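Local coordinates for protein thiol transferase (PDB 4F0B) that probably transfers glutathione as a Ure2p-type glutathione transferase, and binds oxidized glutathione disulfide in its GST fold, at residues A[42-47]-A[54-59]; A[7-12]-A[74-79]; A[26-31]-A[213-218]. All blocks are in the same frame, centred on the assembly; numbering follows the deposited sequence. Where two conformers were deposited one is given.

Contact 1 (A[42-47]-A[54-59]); sequences KMSIRD and HNQVKS. With GDS (oxidized glutathione disulfide), chain C.
Ser-44 and Gln-56 are bridged backbone to backbone where the loop between strand 38-42 and helix 60-63 of the thioredoxin-like domain curls round beside the glutathione site, its two ends running in the same direction. Two backbone hydrogen bonds make the bridge: Ser-44 N gives to Asn-55 O at 2.8 Å, and Val-57 N gives to Ser-44 O at 3.1 Å. Ser-44 OG accepts from Arg-46 N in an ST turn and also bonds Asp-49.

Side-chain packing lies alongside. Met-43, bent at chi2 and chi3, rests CE against the Gln-56 backbone, 3.6 Å from O, while its SD lies on Asn-55 CB, the two side chains crossing at about a right angle. Ile-45 and Val-57 run side by side, CG2 of Ile-45 4.0 Å from CG1 of Val-57, and both touch Ile-71.

The amide of Gln-56 works at both ends: OE1 takes Lys-58 N at 2.8 Å, the donor standing 46° out of the carbonyl plane, and NE2 gives to a water. An alanine here would probably leave Lys-58 N without this acceptor and the water without its amide donor. That water donates to Asp-47 OD1 and, at 3.0 Å, to OE3 of the oxidized glutathione.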
loop_
_atom_site.group_PDB
_atom_site.type_symbol
_atom_site.label_atom_id
_atom_site.label_comp_id
_atom_site.label_asym_id
_atom_site.label_seq_id
_atom_site.Cartn_x
_atom_site.Cartn_y
_atom_site.Cartn_z
ATOM N N LYS A 42 19.162 -2.762 -14.475
ATOM C CA LYS A 42 19.343 -1.599 -13.638
ATOM C C LYS A 42 18.806 -0.329 -14.356
ATOM O O LYS A 42 19.246 0.033 -15.438
ATOM C CB LYS A 42 20.819 -1.475 -13.242
ATOM C CG LYS A 42 21.053 -0.452 -12.148
ATOM C CD LYS A 42 22.532 -0.372 -11.801
ATOM C CE LYS A 42 22.762 0.560 -10.625
ATOM N NZ LYS A 42 24.226 0.824 -10.451
ATOM N N MET A 43 17.837 0.327 -13.738
ATOM C CA MET A 43 17.118 1.436 -14.350
ATOM C C MET A 43 17.524 2.739 -13.710
ATOM O O MET A 43 17.627 2.826 -12.475
ATOM C CB MET A 43 15.589 1.263 -14.183
ATOM C CG MET A 43 15.085 -0.023 -14.797
ATOM S SD MET A 43 14.929 0.098 -16.590
ATOM C CE MET A 43 13.550 1.223 -16.722
ATOM N N SER A 44 17.729 3.762 -14.528
ATOM C CA SER A 44 17.844 5.112 -13.988
ATOM C C SER A 44 16.519 5.603 -13.458
ATOM O O SER A 44 15.493 5.491 -14.131
ATOM C CB SER A 44 18.343 6.070 -15.061
ATOM O OG SER A 44 18.104 7.398 -14.587
ATOM N N ILE A 45 16.556 6.130 -12.240
ATOM C CA ILE A 45 15.375 6.727 -11.610
ATOM C C ILE A 45 15.528 8.237 -11.551
ATOM O O ILE A 45 14.788 8.901 -10.827
ATOM C CB ILE A 45 15.134 6.186 -10.172
ATOM C CG1 ILE A 45 16.337 6.504 -9.298
ATOM C CG2 ILE A 45 14.865 4.690 -10.254
ATOM C CD1 ILE A 45 16.085 6.287 -7.795
ATOM N N ARG A 46 16.480 8.788 -12.313
ATOM C CA ARG A 46 16.740 10.232 -12.257
ATOM C C ARG A 46 15.986 10.990 -13.340
ATOM O O ARG A 46 16.066 10.640 -14.536
ATOM C CB ARG A 46 18.234 10.509 -12.452
ATOM C CG ARG A 46 19.126 9.699 -11.552
ATOM C CD ARG A 46 20.500 10.272 -11.531
ATOM N NE ARG A 46 21.014 10.550 -12.867
ATOM C CZ ARG A 46 21.979 11.435 -13.104
ATOM N NH1 ARG A 46 22.388 11.663 -14.344
ATOM N NH2 ARG A 46 22.493 12.139 -12.095
ATOM N N ASP A 47 15.277 12.044 -12.944
ATOM C CA ASP A 47 14.622 12.913 -13.915
ATOM C C ASP A 47 15.612 13.506 -14.947
ATOM O O ASP A 47 15.241 13.743 -16.093
ATOM C CB ASP A 47 13.859 14.053 -13.205
ATOM C CG ASP A 47 12.668 13.558 -12.396
ATOM O OD1 ASP A 47 12.228 12.406 -12.578
ATOM O OD2 ASP A 47 12.127 14.345 -11.568
ATOM N N HIS A 54 18.177 4.642 -22.375
ATOM C CA HIS A 54 17.110 3.681 -22.681
ATOM C C HIS A 54 16.509 3.082 -21.380
ATOM O O HIS A 54 15.296 3.027 -21.204
ATOM C CB HIS A 54 17.625 2.538 -23.599
ATOM C CG HIS A 54 16.603 1.472 -23.854
ATOM N ND1 HIS A 54 16.630 0.250 -23.214
ATOM C CD2 HIS A 54 15.529 1.436 -24.687
ATOM C CE1 HIS A 54 15.603 -0.479 -23.618
ATOM N NE2 HIS A 54 14.938 0.212 -24.532
ATOM N N ASN A 55 17.389 2.647 -20.477
ATOM C CA ASN A 55 16.951 2.057 -19.205
ATOM C C ASN A 55 16.672 3.177 -18.192
ATOM O O ASN A 55 17.498 3.486 -17.332
ATOM C CB ASN A 55 17.987 1.059 -18.681
ATOM C CG ASN A 55 18.043 -0.227 -19.508
ATOM O OD1 ASN A 55 17.118 -0.531 -20.263
ATOM N ND2 ASN A 55 19.112 -1.009 -19.334
ATOM N N GLN A 56 15.500 3.778 -18.331
ATOM C CA GLN A 56 15.089 4.929 -17.543
ATOM C C GLN A 56 13.585 4.769 -17.302
ATOM O O GLN A 56 12.847 4.385 -18.212
ATOM C CB GLN A 56 15.419 6.227 -18.290
ATOM C CG GLN A 56 15.572 7.455 -17.365
ATOM C CD GLN A 56 14.255 7.979 -16.830
ATOM O OE1 GLN A 56 13.233 7.958 -17.519
ATOM N NE2 GLN A 56 14.274 8.473 -15.600
ATOM N N VAL A 57 13.138 5.061 -16.090
ATOM C CA VAL A 57 11.784 4.676 -15.685
ATOM C C VAL A 57 10.626 5.332 -16.403
ATOM O O VAL A 57 9.525 4.789 -16.357
ATOM C CB VAL A 57 11.559 4.826 -14.160
ATOM C CG1 VAL A 57 12.469 3.843 -13.399
ATOM C CG2 VAL A 57 11.787 6.259 -13.720
ATOM N N LYS A 58 10.866 6.464 -17.091
ATOM C CA LYS A 58 9.783 7.125 -17.822
ATOM C C LYS A 58 9.760 6.761 -19.306
ATOM O O LYS A 58 8.930 7.281 -20.065
ATOM C CB LYS A 58 9.882 8.644 -17.667
ATOM C CG LYS A 58 9.842 9.136 -16.195
ATOM C CD LYS A 58 8.684 8.482 -15.422
ATOM C CE LYS A 58 8.619 9.028 -13.982
ATOM N NZ LYS A 58 7.558 8.319 -13.192
ATOM N N SER A 59 10.648 5.854 -19.711
ATOM C CA SER A 59 10.713 5.430 -21.112
ATOM C C SER A 59 9.412 4.726 -21.475
ATOM O O SER A 59 8.870 3.947 -20.690
ATOM C CB SER A 59 11.896 4.497 -21.314
ATOM O OG SER A 59 13.110 5.200 -21.157
HETATM N N1 GDS C . 4.764 2.266 -4.346
HETATM C CA1 GDS C . 5.915 1.921 -5.240
HETATM C C1 GDS C . 6.422 0.510 -4.839
HETATM O OE1 GDS C . 6.251 0.127 -3.661
HETATM O OE2 GDS C . 6.960 -0.177 -5.729
HETATM C CB1 GDS C . 7.051 2.932 -5.021
HETATM C CG1 GDS C . 8.223 2.706 -5.993
HETATM C CD1 GDS C . 9.155 3.909 -5.950
HETATM O O1 GDS C . 9.015 4.885 -5.224
HETATM N N2 GDS C . 10.176 3.869 -6.870
HETATM C CA2 GDS C . 11.190 4.927 -6.978
HETATM C C2 GDS C . 11.292 5.372 -8.420
HETATM O O2 GDS C . 11.276 4.545 -9.368
HETATM C CB2 GDS C . 12.580 4.467 -6.548
HETATM S SG2 GDS C . 12.670 3.779 -4.893
HETATM N N3 GDS C . 11.421 6.703 -8.584
HETATM C CA3 GDS C . 11.567 7.249 -9.936
HETATM C C3 GDS C . 10.632 8.368 -10.211
HETATM O OE3 GDS C . 10.681 8.849 -11.361
HETATM O OE4 GDS C . 9.844 8.750 -9.303
HETATM N N4 GDS C . 8.981 6.134 -2.623
HETATM C CA4 GDS C . 7.795 6.240 -1.790
HETATM C C4 GDS C . 7.116 4.868 -1.470
HETATM O OE5 GDS C . 7.786 3.815 -1.521
HETATM O OE6 GDS C . 5.911 4.930 -1.172
HETATM C C5 GDS C . 9.983 7.003 -2.461
HETATM O O5 GDS C . 9.943 7.919 -1.606
HETATM C CA5 GDS C . 11.182 6.849 -3.380
HETATM N N5 GDS C . 11.687 8.187 -3.770
HETATM C CB5 GDS C . 12.223 6.020 -2.595
HETATM S SG5 GDS C . 13.587 5.542 -3.648
HETATM C CA6 GDS C . 10.179 10.868 -6.657
HETATM C C6 GDS C . 9.721 11.934 -5.641
HETATM O OE7 GDS C . 9.190 11.549 -4.576
HETATM O OE8 GDS C . 9.862 13.136 -5.982
HETATM N N6 GDS C . 9.826 11.343 -7.993
HETATM C CB6 GDS C . 11.721 10.644 -6.559
HETATM C CG6 GDS C . 12.254 9.999 -5.246
HETATM C CD6 GDS C . 11.726 8.604 -5.077
HETATM O O6 GDS C . 11.323 7.883 -5.976
HETATM O O HOH W 1 21.190 -0.497 -17.252
HETATM O O HOH W 2 12.544 9.664 -13.520
#

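Contact 2 (A[7-12]-A[74-79]); sequences KPVVHY and ITHEGF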
loop_
_atom_site.group_PDB
_atom_site.type_symbol
_atom_site.label_atom_id
_atom_site.label_comp_id
_atom_site.label_asym_id
_atom_site.label_seq_id
_atom_site.Cartn_x
_atom_site.Cartn_y
_atom_site.Cartn_z
ATOM N N LYS A 7 16.582 -17.422 -17.440
ATOM C CA LYS A 7 16.156 -16.461 -16.443
ATOM C C LYS A 7 14.679 -16.115 -16.660
ATOM O O LYS A 7 14.358 -15.194 -17.418
ATOM C CB LYS A 7 17.027 -15.211 -16.560
ATOM C CG LYS A 7 18.507 -15.451 -16.258
ATOM C CD LYS A 7 19.289 -14.147 -16.316
ATOM C CE LYS A 7 20.594 -14.229 -15.540
ATOM N NZ LYS A 7 21.494 -15.269 -16.101
ATOM N N PRO A 8 13.773 -16.856 -15.993
ATOM C CA PRO A 8 12.332 -16.668 -16.177
ATOM C C PRO A 8 11.780 -15.431 -15.519
ATOM O O PRO A 8 10.654 -15.056 -15.858
ATOM C CB PRO A 8 11.718 -17.885 -15.492
ATOM C CG PRO A 8 12.774 -18.427 -14.608
ATOM C CD PRO A 8 14.082 -18.032 -15.162
ATOM N N VAL A 9 12.505 -14.844 -14.572
ATOM C CA VAL A 9 12.082 -13.578 -13.988
ATOM C C VAL A 9 13.075 -12.525 -14.438
ATOM O O VAL A 9 14.292 -12.771 -14.431
ATOM C CB VAL A 9 12.042 -13.668 -12.439
ATOM C CG1 VAL A 9 11.787 -12.309 -11.844
ATOM C CG2 VAL A 9 10.932 -14.628 -12.005
ATOM N N VAL A 10 12.576 -11.381 -14.888
ATOM C CA VAL A 10 13.424 -10.202 -15.113
ATOM C C VAL A 10 13.039 -9.152 -14.072
ATOM O O VAL A 10 11.857 -8.859 -13.892
ATOM C CB VAL A 10 13.218 -9.615 -16.516
ATOM C CG1 VAL A 10 14.159 -8.430 -16.751
ATOM C CG2 VAL A 10 13.423 -10.697 -17.608
ATOM N N HIS A 11 14.027 -8.634 -13.336
ATOM C CA HIS A 11 13.795 -7.647 -12.284
ATOM C C HIS A 11 14.326 -6.299 -12.722
ATOM O O HIS A 11 15.551 -6.159 -12.888
ATOM C CB HIS A 11 14.543 -8.084 -11.019
ATOM C CG HIS A 11 14.265 -7.213 -9.821
ATOM N ND1 HIS A 11 15.208 -7.016 -8.839
ATOM C CD2 HIS A 11 13.175 -6.487 -9.445
ATOM C CE1 HIS A 11 14.706 -6.237 -7.889
ATOM N NE2 HIS A 11 13.479 -5.887 -8.239
ATOM N N TYR A 12 13.421 -5.328 -12.904
ATOM C CA TYR A 12 13.782 -3.970 -13.273
ATOM C C TYR A 12 13.888 -3.176 -11.984
ATOM O O TYR A 12 12.881 -3.027 -11.258
ATOM C CB TYR A 12 12.691 -3.374 -14.176
ATOM C CG TYR A 12 12.549 -4.108 -15.488
ATOM C CD1 TYR A 12 13.300 -3.732 -16.609
ATOM C CD2 TYR A 12 11.678 -5.203 -15.613
ATOM C CE1 TYR A 12 13.193 -4.409 -17.822
ATOM C CE2 TYR A 12 11.577 -5.902 -16.830
ATOM C CZ TYR A 12 12.332 -5.482 -17.923
ATOM O OH TYR A 12 12.270 -6.121 -19.122
ATOM N N ILE A 74 8.703 -6.532 -12.185
ATOM C CA ILE A 74 9.209 -7.750 -12.790
ATOM C C ILE A 74 8.399 -8.172 -13.980
ATOM O O ILE A 74 7.261 -7.743 -14.162
ATOM C CB ILE A 74 9.238 -8.940 -11.828
ATOM C CG1 ILE A 74 7.817 -9.300 -11.340
ATOM C CG2 ILE A 74 10.197 -8.685 -10.657
ATOM C CD1 ILE A 74 7.732 -10.680 -10.646
ATOM N N THR A 75 9.011 -8.990 -14.832
ATOM C CA THR A 75 8.213 -9.839 -15.725
ATOM C C THR A 75 8.502 -11.272 -15.405
ATOM O O THR A 75 9.621 -11.631 -15.067
ATOM C CB THR A 75 8.455 -9.551 -17.202
ATOM O OG1 THR A 75 9.845 -9.735 -17.514
ATOM C CG2 THR A 75 8.017 -8.123 -17.530
ATOM N N HIS A 76 7.477 -12.104 -15.501
ATOM C CA HIS A 76 7.631 -13.529 -15.287
ATOM C C HIS A 76 6.988 -14.217 -16.445
ATOM O O HIS A 76 5.765 -14.188 -16.605
ATOM C CB HIS A 76 6.989 -13.961 -13.983
ATOM C CG HIS A 76 6.943 -15.444 -13.809
ATOM N ND1 HIS A 76 5.833 -16.088 -13.315
ATOM C CD2 HIS A 76 7.844 -16.415 -14.118
ATOM C CE1 HIS A 76 6.049 -17.396 -13.325
ATOM N NE2 HIS A 76 7.256 -17.618 -13.812
ATOM N N GLU A 77 7.853 -14.828 -17.248
ATOM C CA GLU A 77 7.473 -15.391 -18.522
ATOM C C GLU A 77 6.607 -14.413 -19.272
ATOM O O GLU A 77 5.582 -14.777 -19.818
ATOM C CB GLU A 77 6.801 -16.756 -18.337
ATOM C CG GLU A 77 7.782 -17.778 -17.751
ATOM C CD GLU A 77 7.271 -19.212 -17.762
ATOM O OE1 GLU A 77 6.267 -19.492 -18.447
ATOM O OE2 GLU A 77 7.874 -20.061 -17.077
ATOM N N GLY A 78 6.986 -13.133 -19.199
ATOM C CA GLY A 78 6.290 -12.081 -19.915
ATOM C C GLY A 78 5.211 -11.329 -19.138
ATOM O O GLY A 78 4.849 -10.215 -19.534
ATOM N N PHE A 79 4.691 -11.921 -18.051
ATOM C CA PHE A 79 3.605 -11.308 -17.256
ATOM C C PHE A 79 4.196 -10.233 -16.360
ATOM O O PHE A 79 5.080 -10.524 -15.555
ATOM C CB PHE A 79 2.925 -12.381 -16.377
ATOM C CG PHE A 79 1.837 -11.836 -15.506
ATOM C CD1 PHE A 79 0.609 -11.473 -16.055
ATOM C CD2 PHE A 79 2.037 -11.673 -14.135
ATOM C CE1 PHE A 79 -0.403 -10.950 -15.267
ATOM C CE2 PHE A 79 1.026 -11.146 -13.333
ATOM C CZ PHE A 79 -0.212 -10.792 -13.909
HETATM O O HOH W 3 10.842 -8.335 -19.686
#
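Val-10 and Thr-75 face each other as an antiparallel hydrogen-bonded pair: Val-10 N gives to Thr-75 O at 3.0 Å, and Thr-75 N returns the bond to Val-10 O. A third bond, from Glu-77 N to Pro-8 O at 3.1 Å, carries the ladder past the strand ends, into the type I' turn of His-76 to Phe-79.

Ile-74 points to the same face as Val-9, His-11 and His-76. Its CB sits 3.3 Å from Val-10 O. CG2, anti to the carbonyl carbon, lies 3.6 Å from Val-10 O and goes on to His-11 CD2 at 3.9 Å and to Val-9 CG1. CG1 stands between the backbone N and the carbonyl carbon (chi1 62°) and carries CD1; the side chain as a whole packs on Ile-87, Tyr-90 and Leu-91 of helix 84-95. At the turn end, the His-76 ring offers CD2 in its plane to Pro-8 O at 3.6 Å, and ND1 is bonded to Tyr-90 OH.

On the other face, Val-10 and Thr-75 lie side by side, with OG1 3.5 Å from Val-10 CB. One water joins Thr-75 OG1 to Tyr-12 OH, reaching the tyrosine in its ring plane.

Strand 9-13, flanked by parallel strand 38-42 on one side and antiparallel strand 73-76 on the other, is the arrangement of the thioredoxin-like sheet in the GST N-terminal domain.

Contact 3 (A[26-31]-A[213-218]); sequences LEELKA and RPAVQA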
loop_
_atom_site.group_PDB
_atom_site.type_symbol
_atom_site.label_atom_id
_atom_site.label_comp_id
_atom_site.label_asym_id
_atom_site.label_seq_id
_atom_site.Cartn_x
_atom_site.Cartn_y
_atom_site.Cartn_z
ATOM N N LEU A 26 13.924 -12.993 -4.130
ATOM C CA LEU A 26 14.436 -13.925 -5.144
ATOM C C LEU A 26 15.623 -14.713 -4.604
ATOM O O LEU A 26 15.717 -15.922 -4.812
ATOM C CB LEU A 26 14.818 -13.162 -6.414
ATOM C CG LEU A 26 13.594 -12.685 -7.213
ATOM C CD1 LEU A 26 13.973 -11.566 -8.168
ATOM C CD2 LEU A 26 12.995 -13.863 -7.980
ATOM N N GLU A 27 16.539 -14.058 -3.896
ATOM C CA GLU A 27 17.680 -14.788 -3.346
ATOM C C GLU A 27 17.283 -15.715 -2.188
ATOM O O GLU A 27 17.851 -16.801 -2.057
ATOM C CB GLU A 27 18.786 -13.814 -2.910
ATOM C CG GLU A 27 19.501 -13.100 -4.065
ATOM C CD GLU A 27 20.249 -14.067 -4.976
ATOM O OE1 GLU A 27 20.776 -15.117 -4.511
ATOM O OE2 GLU A 27 20.357 -13.792 -6.193
ATOM N N GLU A 28 16.309 -15.322 -1.375
ATOM C CA GLU A 28 15.818 -16.229 -0.328
ATOM C C GLU A 28 15.196 -17.474 -0.947
ATOM O O GLU A 28 15.436 -18.602 -0.491
ATOM C CB GLU A 28 14.802 -15.541 0.585
ATOM C CG GLU A 28 15.327 -14.328 1.385
ATOM C CD GLU A 28 16.152 -14.702 2.618
ATOM O OE1 GLU A 28 16.412 -15.899 2.854
ATOM O OE2 GLU A 28 16.542 -13.763 3.326
ATOM N N LEU A 29 14.436 -17.272 -2.033
ATOM C CA LEU A 29 13.824 -18.403 -2.734
ATOM C C LEU A 29 14.891 -19.289 -3.360
ATOM O O LEU A 29 14.830 -20.518 -3.256
ATOM C CB LEU A 29 12.864 -17.888 -3.809
ATOM C CG LEU A 29 11.626 -17.164 -3.284
ATOM C CD1 LEU A 29 10.900 -16.474 -4.446
ATOM C CD2 LEU A 29 10.680 -18.143 -2.572
ATOM N N LYS A 30 15.880 -18.685 -4.011
ATOM C CA LYS A 30 16.961 -19.470 -4.620
ATOM C C LYS A 30 17.677 -20.344 -3.565
ATOM O O LYS A 30 18.023 -21.501 -3.855
ATOM C CB LYS A 30 17.968 -18.560 -5.338
ATOM C CG LYS A 30 17.472 -17.966 -6.679
ATOM C CD LYS A 30 18.332 -16.794 -7.134
ATOM C CE LYS A 30 19.805 -17.175 -7.310
ATOM N NZ LYS A 30 20.591 -16.034 -7.917
ATOM N N ALA A 31 17.882 -19.814 -2.358
ATOM C CA ALA A 31 18.590 -20.577 -1.331
ATOM C C ALA A 31 17.788 -21.765 -0.812
ATOM O O ALA A 31 18.371 -22.779 -0.401
ATOM C CB ALA A 31 18.996 -19.676 -0.180
ATOM N N ARG A 213 21.748 -12.010 6.958
ATOM C CA ARG A 213 21.420 -13.170 6.106
ATOM C C ARG A 213 22.147 -13.089 4.765
ATOM O O ARG A 213 22.096 -12.068 4.085
ATOM C CB ARG A 213 19.911 -13.227 5.851
ATOM C CG ARG A 213 19.042 -13.307 7.112
ATOM C CD ARG A 213 17.546 -13.219 6.748
ATOM N NE ARG A 213 17.077 -14.376 5.970
ATOM C CZ ARG A 213 16.622 -15.509 6.502
ATOM N NH1 ARG A 213 16.609 -15.676 7.822
ATOM N NH2 ARG A 213 16.177 -16.484 5.741
ATOM N N PRO A 214 22.858 -14.159 4.383
ATOM C CA PRO A 214 23.525 -14.139 3.075
ATOM C C PRO A 214 22.581 -13.831 1.907
ATOM O O PRO A 214 23.002 -13.131 0.987
ATOM C CB PRO A 214 24.110 -15.556 2.978
ATOM C CG PRO A 214 24.435 -15.899 4.416
ATOM C CD PRO A 214 23.268 -15.321 5.201
ATOM N N ALA A 215 21.354 -14.322 1.927
ATOM C CA ALA A 215 20.461 -14.039 0.807
ATOM C C ALA A 215 20.108 -12.558 0.733
ATOM O O ALA A 215 19.921 -12.018 -0.365
ATOM C CB ALA A 215 19.209 -14.893 0.886
ATOM N N VAL A 216 19.994 -11.912 1.898
ATOM C CA VAL A 216 19.739 -10.488 1.938
ATOM C C VAL A 216 20.898 -9.722 1.294
ATOM O O VAL A 216 20.676 -8.852 0.423
ATOM C CB VAL A 216 19.485 -10.050 3.383
ATOM C CG1 VAL A 216 19.479 -8.530 3.495
ATOM C CG2 VAL A 216 18.127 -10.567 3.849
ATOM N N GLN A 217 22.140 -10.059 1.675
ATOM C CA GLN A 217 23.293 -9.384 1.081
ATOM C C GLN A 217 23.332 -9.644 -0.437
ATOM O O GLN A 217 23.591 -8.709 -1.209
ATOM C CB GLN A 217 24.601 -9.846 1.760
ATOM C CG GLN A 217 24.619 -9.378 3.233
ATOM C CD GLN A 217 24.521 -7.852 3.316
ATOM O OE1 GLN A 217 25.235 -7.135 2.593
ATOM N NE2 GLN A 217 23.629 -7.348 4.173
ATOM N N ALA A 218 23.063 -10.886 -0.866
ATOM C CA ALA A 218 23.071 -11.184 -2.302
ATOM C C ALA A 218 22.002 -10.375 -3.038
ATOM O O ALA A 218 22.263 -9.852 -4.125
ATOM C CB ALA A 218 22.880 -12.671 -2.550
#
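The guanidinium of Arg-213 meets the carboxylate of Glu-28 with its edge, side-on, one nitrogen to each oxygen, while Tyr-176 makes a cation-pi contact with the same group. NE gives to OE2 of Glu-28 at 2.8 Å and NH2 gives to OE1 at 3.0 Å, a two-pronged salt bridge. The two planes are turned 40° apart. OE2 is approached on its syn side, whereas NH2 comes to OE1 from above the carboxylate plane, 38° out of it. The bend at chi3 turns NE of Arg-213 into position for this grip. The opposite face of the carboxylate is covered by Ala-215, whose CB stands 3.5 Å from Glu-28 CD, directly over it. Val-216 CG2 lies 3.6 Å from OE2, and Tyr-176 OH gives that oxygen a second polar partner. With its charge buried but gripped on both oxygens, Glu-28 is likely to stay ionised.

Glu-27, the next residue, takes the other flank. Its CB touches Ala-215 O at 3.3 Å, and CG lies 3.7 Å from Ala-218 CB. A bend at chi2 turns CD back; OE2 bonds Lys-30 NZ of its own helix at 2.8 Å, and Tyr-38 OH. The short side chains of Ala-215 and Ala-218 thus receive the stems of two glutamates.

The axes of segments 26-31 and 214-218 come within 8.2 Å, their N-to-C directions 134° apart, with Arg-213 at the N-cap position of the second. Helix 20-33 turns its other side, through Leu-26 and Leu-29, to strand 38-42 and helix 84-95 of the thioredoxin-like domain, so that this contact joins that domain to helix 214-222 at the end of the all-helical C-terminal part.

In the fold
From the N terminus, strand 9-13 comes first and pairs with strand 73-76, so contact 2 closes a loop of 61 residues. Helix 20-33, which follows that strand, opens contact 3, closed only by residues 213-218 near the C terminus. Contact 1 is local, made within the loop after strand 38-42, and nests inside the loops of both other contacts. Contacts 2 and 3 cross, since their segments alternate along the chain. Contacts 1 and 2 touch through Met-43 SD and Tyr-12 CD1, within the N-terminal domain, linking the glutathione-side loop to the sheet; contact 3 ties that domain to the C-terminal helices.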